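Local coordinates for conserved protein (Methanothermobacter thermautotrophicus, PDB 2WNY) that is of unknown function but, as a DUF54 protein of the RNA-binding family encoded in the exosome superoperon, may bind RNA, at residues F94-D98 with E108-H112; A29-I34 with A115-K119; F76-M80 with I136-L140; I8-S12 with G57-R61. The protein carries 1 engineered substitution. The contacts are given in a common frame with arbitrary orientation. Residue numbers count along the deposited sequence, not the author numbering.

Contact 1 of 4, residues F94-D98 with E108-H112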
loop_
_atom_site.group_PDB
_atom_site.type_symbol
_atom_site.label_atom_id
_atom_site.label_comp_id
_atom_site.label_asym_id
_atom_site.label_seq_id
_atom_site.Cartn_x
_atom_site.Cartn_y
_atom_site.Cartn_z
ATOM N N PHE A 94 -4.904 5.297 3.071
ATOM C CA PHE A 94 -4.113 5.457 1.849
ATOM C C PHE A 94 -2.666 5.698 2.202
ATOM O O PHE A 94 -2.323 6.697 2.860
ATOM C CB PHE A 94 -4.619 6.623 1.026
ATOM C CG PHE A 94 -5.938 6.377 0.380
ATOM C CD1 PHE A 94 -6.008 5.941 -0.941
ATOM C CD2 PHE A 94 -7.122 6.594 1.078
ATOM C CE1 PHE A 94 -7.245 5.723 -1.555
ATOM C CE2 PHE A 94 -8.364 6.383 0.466
ATOM C CZ PHE A 94 -8.424 5.954 -0.847
ATOM N N LEU A 95 -1.821 4.780 1.755
ATOM C CA LEU A 95 -0.412 4.793 2.107
ATOM C C LEU A 95 0.421 4.665 0.845
ATOM O O LEU A 95 0.251 3.719 0.066
ATOM C CB LEU A 95 -0.113 3.638 3.067
ATOM C CG LEU A 95 1.337 3.492 3.516
ATOM C CD1 LEU A 95 1.820 4.762 4.243
ATOM C CD2 LEU A 95 1.472 2.251 4.392
ATOM N N ARG A 96 1.309 5.634 0.652
ATOM C CA ARG A 96 2.248 5.622 -0.464
ATOM C C ARG A 96 3.648 5.365 0.064
ATOM O O ARG A 96 4.096 6.026 1.010
ATOM C CB ARG A 96 2.245 6.966 -1.176
ATOM C CG ARG A 96 0.905 7.455 -1.622
ATOM C CD ARG A 96 1.033 8.726 -2.426
ATOM N NE ARG A 96 -0.287 9.253 -2.752
ATOM C CZ ARG A 96 -0.521 10.209 -3.644
ATOM N NH1 ARG A 96 0.479 10.766 -4.310
ATOM N NH2 ARG A 96 -1.765 10.612 -3.867
ATOM N N LEU A 97 4.350 4.442 -0.578
ATOM C CA LEU A 97 5.703 4.084 -0.158
ATOM C C LEU A 97 6.662 4.316 -1.313
ATOM O O LEU A 97 6.315 4.062 -2.492
ATOM C CB LEU A 97 5.749 2.621 0.302
ATOM C CG LEU A 97 4.896 2.192 1.518
ATOM C CD1 LEU A 97 4.785 0.663 1.611
ATOM C CD2 LEU A 97 5.429 2.764 2.833
ATOM N N ASP A 98 7.849 4.817 -0.976
ATOM C CA ASP A 98 8.881 5.090 -1.966
ATOM C C ASP A 98 9.240 3.814 -2.721
ATOM O O ASP A 98 9.533 2.787 -2.120
ATOM C CB ASP A 98 10.137 5.694 -1.326
ATOM C CG ASP A 98 11.125 6.193 -2.366
ATOM O OD1 ASP A 98 11.083 7.386 -2.685
ATOM O OD2 ASP A 98 11.893 5.382 -2.917
ATOM N N GLU A 108 9.207 3.301 3.071
ATOM C CA GLU A 108 9.356 4.726 3.338
ATOM C C GLU A 108 8.081 5.430 2.878
ATOM O O GLU A 108 7.829 5.527 1.682
ATOM C CB GLU A 108 10.598 5.270 2.621
ATOM C CG GLU A 108 10.921 6.771 2.863
ATOM C CD GLU A 108 11.275 7.083 4.313
ATOM O OE1 GLU A 108 12.218 6.460 4.843
ATOM O OE2 GLU A 108 10.612 7.958 4.912
ATOM N N PRO A 109 7.281 5.935 3.837
ATOM C CA PRO A 109 6.067 6.655 3.463
ATOM C C PRO A 109 6.428 7.949 2.737
ATOM O O PRO A 109 7.376 8.644 3.114
ATOM C CB PRO A 109 5.392 6.951 4.810
ATOM C CG PRO A 109 6.502 6.888 5.829
ATOM C CD PRO A 109 7.532 5.940 5.292
ATOM N N VAL A 110 5.703 8.240 1.668
ATOM C CA VAL A 110 5.886 9.491 0.943
ATOM C C VAL A 110 4.526 10.122 0.681
ATOM O O VAL A 110 3.488 9.463 0.826
ATOM C CB VAL A 110 6.653 9.295 -0.391
ATOM C CG1 VAL A 110 8.121 8.909 -0.142
ATOM C CG2 VAL A 110 5.953 8.271 -1.272
ATOM N N ARG A 111 4.536 11.390 0.286
ATOM C CA ARG A 111 3.299 12.120 0.041
ATOM C C ARG A 111 3.011 12.268 -1.453
ATOM O O ARG A 111 1.857 12.218 -1.888
ATOM C CB ARG A 111 3.347 13.493 0.722
ATOM C CG ARG A 111 3.436 13.415 2.238
ATOM C CD ARG A 111 2.135 12.924 2.849
ATOM N NE ARG A 111 2.188 12.888 4.307
ATOM C CZ ARG A 111 1.122 12.802 5.099
ATOM N NH1 ARG A 111 -0.102 12.748 4.584
ATOM N NH2 ARG A 111 1.280 12.769 6.417
ATOM N N HIS A 112 4.069 12.470 -2.223
ATOM C CA HIS A 112 3.958 12.617 -3.661
ATOM C C HIS A 112 5.165 11.933 -4.288
ATOM O O HIS A 112 6.102 11.516 -3.589
ATOM C CB HIS A 112 3.929 14.102 -4.080
ATOM C CG HIS A 112 2.784 14.891 -3.511
ATOM N ND1 HIS A 112 1.462 14.548 -3.709
ATOM C CD2 HIS A 112 2.768 16.029 -2.772
ATOM C CE1 HIS A 112 0.682 15.427 -3.101
ATOM N NE2 HIS A 112 1.451 16.338 -2.527
HETATM O O HOH W 1 9.378 2.220 0.506
#

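Contact 2 of 4, residues A29-I34 with A115-K119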
loop_
_atom_site.group_PDB
_atom_site.type_symbol
_atom_site.label_atom_id
_atom_site.label_comp_id
_atom_site.label_asym_id
_atom_site.label_seq_id
_atom_site.Cartn_x
_atom_site.Cartn_y
_atom_site.Cartn_z
ATOM N N ALA A 29 10.347 -4.640 -6.164
ATOM C CA ALA A 29 10.010 -3.611 -5.169
ATOM C C ALA A 29 8.595 -3.808 -4.585
ATOM O O ALA A 29 8.404 -3.791 -3.375
ATOM C CB ALA A 29 10.158 -2.203 -5.779
ATOM N N LEU A 30 7.603 -4.010 -5.446
ATOM C CA LEU A 30 6.253 -4.328 -4.959
ATOM C C LEU A 30 6.233 -5.520 -4.026
ATOM O O LEU A 30 5.563 -5.482 -2.992
ATOM C CB LEU A 30 5.321 -4.611 -6.137
ATOM C CG LEU A 30 3.979 -5.266 -5.824
ATOM C CD1 LEU A 30 3.110 -4.266 -5.031
ATOM C CD2 LEU A 30 3.277 -5.652 -7.114
ATOM N N ARG A 31 6.966 -6.571 -4.382
ATOM C CA ARG A 31 7.016 -7.790 -3.545
ATOM C C ARG A 31 7.810 -7.642 -2.258
ATOM O O ARG A 31 7.839 -8.560 -1.434
ATOM C CB ARG A 31 7.517 -8.980 -4.368
ATOM C CG ARG A 31 6.439 -9.429 -5.341
ATOM C CD ARG A 31 6.875 -10.553 -6.232
ATOM N NE ARG A 31 5.785 -10.838 -7.165
ATOM C CZ ARG A 31 5.919 -11.483 -8.316
ATOM N NH1 ARG A 31 7.104 -11.937 -8.702
ATOM N NH2 ARG A 31 4.848 -11.669 -9.084
ATOM N N ASN A 32 8.453 -6.491 -2.075
ATOM C CA ASN A 32 8.991 -6.166 -0.756
ATOM C C ASN A 32 7.926 -5.497 0.107
ATOM O O ASN A 32 8.141 -5.201 1.266
ATOM C CB ASN A 32 10.229 -5.291 -0.879
ATOM C CG ASN A 32 11.450 -6.084 -1.284
ATOM O OD1 ASN A 32 11.526 -7.276 -1.022
ATOM N ND2 ASN A 32 12.394 -5.436 -1.947
ATOM N N VAL A 33 6.772 -5.229 -0.491
ATOM C CA VAL A 33 5.672 -4.632 0.242
ATOM C C VAL A 33 4.581 -5.694 0.321
ATOM O O VAL A 33 4.038 -5.958 1.391
ATOM C CB VAL A 33 5.144 -3.347 -0.456
ATOM C CG1 VAL A 33 3.910 -2.789 0.267
ATOM C CG2 VAL A 33 6.244 -2.264 -0.550
ATOM N N ILE A 34 4.279 -6.346 -0.800
ATOM C CA ILE A 34 3.326 -7.462 -0.744
ATOM C C ILE A 34 3.951 -8.667 -1.420
ATOM O O ILE A 34 3.874 -8.790 -2.641
ATOM C CB ILE A 34 1.997 -7.094 -1.451
ATOM C CG1 ILE A 34 1.354 -5.855 -0.813
ATOM C CG2 ILE A 34 1.038 -8.273 -1.459
ATOM C CD1 ILE A 34 0.166 -5.280 -1.601
ATOM N N ALA A 115 5.570 6.363 -6.425
ATOM C CA ALA A 115 5.308 5.553 -5.258
ATOM C C ALA A 115 4.557 4.270 -5.559
ATOM O O ALA A 115 3.973 4.097 -6.638
ATOM C CB ALA A 115 4.560 6.379 -4.202
ATOM N N ILE A 116 4.604 3.374 -4.588
ATOM C CA ILE A 116 3.720 2.236 -4.532
ATOM C C ILE A 116 2.491 2.713 -3.753
ATOM O O ILE A 116 2.600 3.061 -2.576
ATOM C CB ILE A 116 4.396 1.058 -3.819
ATOM C CG1 ILE A 116 5.741 0.744 -4.508
ATOM C CG2 ILE A 116 3.462 -0.173 -3.821
ATOM C CD1 ILE A 116 6.401 -0.535 -4.054
ATOM N N HIS A 117 1.336 2.779 -4.416
ATOM C CA HIS A 117 0.156 3.338 -3.756
ATOM C C HIS A 117 -0.641 2.173 -3.185
ATOM O O HIS A 117 -1.026 1.271 -3.930
ATOM C CB HIS A 117 -0.744 4.101 -4.737
ATOM C CG HIS A 117 -0.124 5.334 -5.331
ATOM N ND1 HIS A 117 0.955 5.295 -6.192
ATOM C CD2 HIS A 117 -0.481 6.641 -5.240
ATOM C CE1 HIS A 117 1.266 6.525 -6.567
ATOM N NE2 HIS A 117 0.411 7.359 -6.004
ATOM N N LEU A 118 -0.897 2.204 -1.886
ATOM C CA LEU A 118 -1.795 1.226 -1.265
ATOM C C LEU A 118 -3.091 1.882 -0.793
ATOM O O LEU A 118 -3.081 2.957 -0.158
ATOM C CB LEU A 118 -1.104 0.534 -0.101
ATOM C CG LEU A 118 0.327 0.053 -0.364
ATOM C CD1 LEU A 118 0.974 -0.362 0.943
ATOM C CD2 LEU A 118 0.352 -1.083 -1.357
ATOM N N LYS A 119 -4.208 1.270 -1.158
ATOM C CA LYS A 119 -5.497 1.648 -0.591
ATOM C C LYS A 119 -5.890 0.486 0.311
ATOM O O LYS A 119 -6.284 -0.592 -0.162
ATOM C CB LYS A 119 -6.535 1.894 -1.684
ATOM C CG LYS A 119 -7.921 2.267 -1.152
ATOM C CD LYS A 119 -8.912 2.573 -2.271
ATOM C CE LYS A 119 -9.667 1.327 -2.746
ATOM N NZ LYS A 119 -10.481 0.687 -1.663
#

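Contact 3 of 4, residues F76-M80 with I136-L140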
loop_
_atom_site.group_PDB
_atom_site.type_symbol
_atom_site.label_atom_id
_atom_site.label_comp_id
_atom_site.label_asym_id
_atom_site.label_seq_id
_atom_site.Cartn_x
_atom_site.Cartn_y
_atom_site.Cartn_z
ATOM N N PHE A 76 5.320 0.525 11.550
ATOM C CA PHE A 76 4.574 1.703 12.002
ATOM C C PHE A 76 4.213 1.776 13.494
ATOM O O PHE A 76 3.542 2.728 13.930
ATOM C CB PHE A 76 3.354 1.921 11.090
ATOM C CG PHE A 76 3.730 2.311 9.698
ATOM C CD1 PHE A 76 4.455 3.485 9.474
ATOM C CD2 PHE A 76 3.394 1.502 8.606
ATOM C CE1 PHE A 76 4.830 3.864 8.196
ATOM C CE2 PHE A 76 3.757 1.866 7.295
ATOM C CZ PHE A 76 4.478 3.048 7.085
ATOM N N ARG A 77 4.670 0.785 14.269
ATOM C CA ARG A 77 4.593 0.802 15.738
ATOM C C ARG A 77 5.105 2.163 16.208
ATOM O O ARG A 77 6.205 2.569 15.819
ATOM C CB ARG A 77 5.461 -0.338 16.306
ATOM C CG ARG A 77 5.695 -0.379 17.838
ATOM C CD ARG A 77 4.509 -0.933 18.622
ATOM N NE ARG A 77 4.074 -2.251 18.152
ATOM C CZ ARG A 77 2.980 -2.886 18.578
ATOM N NH1 ARG A 77 2.192 -2.339 19.504
ATOM N NH2 ARG A 77 2.675 -4.078 18.079
ATOM N N GLY A 78 4.284 2.876 16.984
ATOM C CA GLY A 78 4.626 4.198 17.520
ATOM C C GLY A 78 4.763 5.314 16.496
ATOM O O GLY A 78 5.304 6.373 16.794
ATOM N N ARG A 79 4.271 5.082 15.284
ATOM C CA ARG A 79 4.361 6.079 14.236
ATOM C C ARG A 79 2.964 6.438 13.737
ATOM O O ARG A 79 2.763 6.743 12.548
ATOM C CB ARG A 79 5.246 5.554 13.095
ATOM C CG ARG A 79 6.725 5.511 13.437
ATOM C CD ARG A 79 7.534 4.836 12.361
ATOM N NE ARG A 79 7.536 5.611 11.118
ATOM C CZ ARG A 79 8.161 5.249 10.000
ATOM N NH1 ARG A 79 8.838 4.111 9.943
ATOM N NH2 ARG A 79 8.109 6.030 8.932
ATOM N N MET A 80 1.989 6.405 14.641
ATOM C CA MET A 80 0.594 6.582 14.232
ATOM C C MET A 80 0.356 7.996 13.702
ATOM O O MET A 80 -0.389 8.186 12.739
ATOM C CB MET A 80 -0.374 6.230 15.370
ATOM C CG MET A 80 -1.856 6.327 15.002
ATOM S SD MET A 80 -2.396 5.233 13.661
ATOM C CE MET A 80 -4.024 5.907 13.341
ATOM N N ILE A 136 -6.495 1.081 13.996
ATOM C CA ILE A 136 -5.096 0.995 13.600
ATOM C C ILE A 136 -4.170 1.466 14.732
ATOM O O ILE A 136 -3.124 0.849 14.989
ATOM C CB ILE A 136 -4.824 1.771 12.270
ATOM C CG1 ILE A 136 -5.633 1.174 11.095
ATOM C CG2 ILE A 136 -3.309 1.835 11.959
ATOM C CD1 ILE A 136 -5.253 -0.269 10.673
ATOM N N ARG A 137 -4.567 2.539 15.426
ATOM C CA ARG A 137 -3.769 3.066 16.531
ATOM C C ARG A 137 -3.583 2.000 17.621
ATOM O O ARG A 137 -2.480 1.827 18.167
ATOM C CB ARG A 137 -4.420 4.329 17.107
ATOM C CG ARG A 137 -3.532 5.103 18.104
ATOM C CD ARG A 137 -4.370 5.956 19.037
ATOM N NE ARG A 137 -5.372 5.137 19.729
ATOM C CZ ARG A 137 -5.141 4.380 20.806
ATOM N NH1 ARG A 137 -3.933 4.321 21.360
ATOM N NH2 ARG A 137 -6.132 3.674 21.333
ATOM N N LYS A 138 -4.672 1.292 17.924
ATOM C CA LYS A 138 -4.650 0.168 18.862
ATOM C C LYS A 138 -3.653 -0.904 18.402
ATOM O O LYS A 138 -2.904 -1.463 19.213
ATOM C CB LYS A 138 -6.054 -0.433 19.004
ATOM C CG LYS A 138 -6.186 -1.528 20.063
ATOM C CD LYS A 138 -5.923 -0.987 21.472
ATOM C CE LYS A 138 -5.919 -2.103 22.502
ATOM N NZ LYS A 138 -5.511 -1.603 23.844
ATOM N N ILE A 139 -3.651 -1.183 17.097
ATOM C CA ILE A 139 -2.750 -2.188 16.531
ATOM C C ILE A 139 -1.294 -1.714 16.594
ATOM O O ILE A 139 -0.397 -2.512 16.888
ATOM C CB ILE A 139 -3.174 -2.599 15.088
ATOM C CG1 ILE A 139 -4.490 -3.400 15.137
ATOM C CG2 ILE A 139 -2.072 -3.407 14.397
ATOM C CD1 ILE A 139 -5.245 -3.512 13.768
ATOM N N LEU A 140 -1.079 -0.418 16.363
ATOM C CA LEU A 140 0.255 0.180 16.385
ATOM C C LEU A 140 0.748 0.559 17.784
ATOM O O LEU A 140 1.881 1.041 17.933
ATOM C CB LEU A 140 0.308 1.402 15.466
ATOM C CG LEU A 140 0.085 1.109 13.983
ATOM C CD1 LEU A 140 0.220 2.388 13.147
ATOM C CD2 LEU A 140 1.016 -0.007 13.470
#

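Contact 4 of 4, residues I8-S12 with G57-R61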
loop_
_atom_site.group_PDB
_atom_site.type_symbol
_atom_site.label_atom_id
_atom_site.label_comp_id
_atom_site.label_asym_id
_atom_site.label_seq_id
_atom_site.Cartn_x
_atom_site.Cartn_y
_atom_site.Cartn_z
ATOM N N ILE A 8 -7.743 -5.836 8.449
ATOM C CA ILE A 8 -7.953 -5.222 7.143
ATOM C C ILE A 8 -8.745 -6.191 6.259
ATOM O O ILE A 8 -8.615 -7.421 6.366
ATOM C CB ILE A 8 -6.615 -4.779 6.451
ATOM C CG1 ILE A 8 -5.696 -5.985 6.189
ATOM C CG2 ILE A 8 -5.915 -3.733 7.273
ATOM C CD1 ILE A 8 -4.465 -5.665 5.353
ATOM N N HIS A 9 -9.602 -5.639 5.414
ATOM C CA HIS A 9 -10.463 -6.474 4.560
ATOM C C HIS A 9 -9.742 -6.880 3.290
ATOM O O HIS A 9 -9.798 -8.032 2.832
ATOM C CB HIS A 9 -11.740 -5.707 4.240
ATOM C CG HIS A 9 -12.639 -5.542 5.421
ATOM N ND1 HIS A 9 -13.160 -6.617 6.108
ATOM C CD2 HIS A 9 -13.122 -4.435 6.031
ATOM C CE1 HIS A 9 -13.918 -6.180 7.099
ATOM N NE2 HIS A 9 -13.920 -4.859 7.067
ATOM N N ASN A 10 -9.049 -5.906 2.718
ATOM C CA ASN A 10 -8.354 -6.106 1.457
ATOM C C ASN A 10 -7.355 -4.963 1.267
ATOM O O ASN A 10 -7.406 -3.956 1.998
ATOM C CB ASN A 10 -9.367 -6.189 0.307
ATOM C CG ASN A 10 -10.103 -4.873 0.068
ATOM O OD1 ASN A 10 -9.487 -3.869 -0.269
ATOM N ND2 ASN A 10 -11.421 -4.882 0.236
ATOM N N ILE A 11 -6.448 -5.121 0.308
ATOM C CA ILE A 11 -5.534 -4.037 -0.072
ATOM C C ILE A 11 -5.582 -3.908 -1.585
ATOM O O ILE A 11 -5.401 -4.916 -2.302
ATOM C CB ILE A 11 -4.066 -4.348 0.302
ATOM C CG1 ILE A 11 -3.942 -4.694 1.785
ATOM C CG2 ILE A 11 -3.167 -3.144 -0.043
ATOM C CD1 ILE A 11 -2.517 -4.897 2.258
ATOM N N SER A 12 -5.864 -2.699 -2.063
ATOM C CA SER A 12 -5.712 -2.380 -3.476
ATOM C C SER A 12 -4.320 -1.759 -3.607
ATOM O O SER A 12 -3.892 -1.005 -2.719
ATOM C CB SER A 12 -6.765 -1.380 -3.944
ATOM O OG SER A 12 -8.051 -1.955 -3.975
ATOM N N GLY A 57 -3.574 -4.326 -8.489
ATOM C CA GLY A 57 -4.165 -5.536 -7.941
ATOM C C GLY A 57 -5.068 -5.174 -6.789
ATOM O O GLY A 57 -4.989 -4.065 -6.229
ATOM N N ARG A 58 -5.967 -6.096 -6.489
ATOM C CA ARG A 58 -6.746 -6.073 -5.263
ATOM C C ARG A 58 -6.520 -7.431 -4.627
ATOM O O ARG A 58 -6.804 -8.496 -5.220
ATOM C CB ARG A 58 -8.223 -5.783 -5.531
ATOM C CG ARG A 58 -9.005 -5.389 -4.274
ATOM C CD ARG A 58 -10.482 -5.320 -4.591
ATOM N NE ARG A 58 -11.342 -5.702 -3.465
ATOM C CZ ARG A 58 -11.376 -6.909 -2.890
ATOM N NH1 ARG A 58 -10.566 -7.888 -3.289
ATOM N NH2 ARG A 58 -12.218 -7.135 -1.886
ATOM N N LEU A 59 -5.935 -7.379 -3.438
ATOM C CA LEU A 59 -5.518 -8.555 -2.728
ATOM C C LEU A 59 -6.459 -8.758 -1.538
ATOM O O LEU A 59 -6.680 -7.825 -0.766
ATOM C CB LEU A 59 -4.097 -8.311 -2.224
ATOM C CG LEU A 59 -3.545 -9.339 -1.246
ATOM C CD1 LEU A 59 -2.932 -10.493 -2.021
ATOM C CD2 LEU A 59 -2.520 -8.680 -0.323
ATOM N N ASP A 60 -7.034 -9.956 -1.405
ATOM C CA ASP A 60 -7.799 -10.285 -0.220
ATOM C C ASP A 60 -7.439 -11.670 0.356
ATOM O O ASP A 60 -8.101 -12.140 1.276
ATOM C CB ASP A 60 -9.312 -10.137 -0.483
ATOM C CG ASP A 60 -9.899 -11.298 -1.295
ATOM O OD1 ASP A 60 -9.144 -11.992 -2.015
ATOM O OD2 ASP A 60 -11.128 -11.498 -1.224
ATOM N N ARG A 61 -6.383 -12.303 -0.173
ATOM C CA ARG A 61 -5.920 -13.606 0.351
ATOM C C ARG A 61 -5.491 -13.437 1.801
ATOM O O ARG A 61 -4.646 -12.596 2.094
ATOM C CB ARG A 61 -4.724 -14.163 -0.445
ATOM C CG ARG A 61 -5.033 -14.575 -1.871
ATOM C CD ARG A 61 -3.834 -15.260 -2.555
ATOM N NE ARG A 61 -2.606 -14.455 -2.617
ATOM C CZ ARG A 61 -2.354 -13.493 -3.506
ATOM N NH1 ARG A 61 -3.249 -13.143 -4.431
ATOM N NH2 ARG A 61 -1.191 -12.856 -3.464
#

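Contact 1 of 4, residues F94-D98 with E108-H112
Arg96 reaches across this contact with an m chi1 and an otherwise trans chain, which carries its guanidinium out beside the chain at Arg111: the Arg111 O atom lies over one face of the group, 3.1 Å from Arg96 NH1, at an angle too poor for a hydrogen bond. Val110, chi1 m, sets CG2 3.9 Å from Arg96 CB and CG1 4.0 Å from Asp98 CB, filling the space between them. Here the short strand 109-110 lies along strand 92-98 as the outermost strand of the antiparallel sheet on this side. Two backbone hydrogen bonds join them, Val110 N to Arg96 O and Asp98 N to Glu108 O, each 2.8 Å, and a water links Asp98 O to Glu108 N. Leu95 (t) and Leu97 (m) bring CD1 and CD2 to Pro109, at 4.2 Å from its CB and 3.8 Å from its N respectively. Asp98, chi1 t, is the N-cap of helix 99-103, its OD2 accepting from Lys101 N, while the Arg111 guanidinium forms a salt bridge with Asp85.

Contact 2 of 4, residues A29-I34 with A115-K119
Ala29 lies in the last part of helix 23-30, and its CB points at strand 115-122, meeting Ile116 CD1 at 4.5 Å; that same methyl is 3.9 Å from Ala29 O. Leu30 comes next, its CA-to-CB bond sideways to the strand, with its CA 3.9 Å from Ile116 CD1 and its CD1 4.3 Å from Ile116 CG2. The chain then swings through Arg31 and Asn32, which take no part; Arg31 NH2 hydrogen-bonds to Ala37 O and Asn32 ND2 to Ala102 O. Backbone hydrogen bonds from Asn32 N to Ala29 O (3.0 Å), Val33 N to Leu30 O (2.8 Å) and Ile34 N to Leu30 O (2.7 Å) keep this exit compact and bring Val33 and Ile34 back toward the strand. Val33 touches two residues there, CG2 at 3.9 Å from Ile116 CD1 and CG1 at 3.9 Å from Leu118 CD1. Ile34 finishes the walk with CD1 4.2 Å from Leu118 CD2.

On the strand, Ile116 and Leu118 point at segment 29-34, while His117 between them faces the other side of the sheet. Helix 23-30 thus packs on one face of the antiparallel sheet, with Ala102 of helix 99-103 and Tyr13 of strand 8-17 adding to the same core. No hydrogen bond crosses between the segments, so the union rests on aliphatic groups in van der Waals contact and on their exclusion of water.

Contact 3 of 4, residues F76-M80 with I136-L140
This is a turn-to-helix contact, where the bend that follows helix 62-76 meets the last turn of helix 129-139, near the C-terminus. Phe76 to Arg79 form a type II beta turn, closed by Arg79 N to Phe76 O at 2.8 Å; Gly78 occupies its third position with a positive phi, which suits glycine. The turn leaves Gly78 N pointing outward, and it donates to Leu140 O at 3.2 Å, the one hydrogen bond across the segments. Arg77 CA makes a CA-H...O contact of 3.5 Å with the same oxygen. The Arg77 side chain folds back through its t, p, p rotamer, so that CD sits 3.4 Å from Leu140 O and Ile139 O lies over one face of the guanidinium.

Next to these polar contacts is an apolar patch. Leu140 CD1 rests 3.8 Å from Phe76 CB and 3.9 Å from Met80 SD, and that sulfur is also 3.9 Å from Ile136 CG2. Met80 CG further packs on the aliphatic part of Arg137, 3.7 Å from its CG, while the Arg137 guanidinium pairs with Glu134. Around this patch, Phe72 of helix 62-76 touches Phe76, Ile136 and Leu140, and Leu83 and Phe87 from the loop leading to strand 92-98 add further apolar contacts, so helix 129-139 is held against helix 62-76 and the loop that follows it.

Contact 4 of 4, residues I8-S12 with G57-R61
This is the antiparallel pairing of strands 8-17 and 51-59 within the sheet of this RNA-binding family protein, just past a corner that the chain turns at His9; the axes of segments 10-12 and 57-59 come within 4.6 Å, with 168° between directions. Ile11 and Leu59 form the hydrogen-bonded pair, and both backbone groups of each are used: Ile11 N gives to Leu59 O at 2.9 Å, and Leu59 N gives to Ile11 O at 2.8 Å. The next pair, Ser12 with Arg58, is non-hydrogen-bonded, so their backbone groups turn outward, and those of Ser12 bond to Lys119 on the neighbouring strand 115-122. Gly57 is joined by backbone hydrogen bonding to Tyr13, and His9 and Asn10 to Lys121. Weaker CA-H...O contacts supplement the ladder, from Ser12 CA to Gly57 O at 3.3 Å and from Arg58 CA to Ile11 O at 3.5 Å.

Ile11 and Leu59 share one face, where Phe68 and Ala64 of helix 62-76 meet them. Ser12 and Arg58 share the other, with Ser12 OG 3.6 Å from Arg58 CG. There the Arg58 guanidinium lays one face over the Asn10 amide at CG, yet Asn10 ND2 and Arg58 NH2, 3.2 Å apart, are both donors and make no hydrogen bond.

Contacts 1, 2 and 4 share one antiparallel sheet. Strand 115-122 ties them together: Leu118 N reaches Leu95 O at 2.7 Å and Ile116 N reaches Leu97 O at 2.8 Å toward contact 1, and Lys119 N reaches Ser12 O at 2.8 Å toward contact 4. Ile34 CG2 also packs on Leu59 CD2 at 3.8 Å, joining contacts 2 and 4 on the helical face. Contacts 1 and 4 lie on opposite sides of the chain's centre, their centres about 18 Å apart. Contact 3 sits off the sheet but meets contact 1 where Leu95 CD2 packs on Phe76 CE2 at 3.7 Å. The bound nickel is about 11 Å from the His112 side chain, too far for His112 to coordinate it.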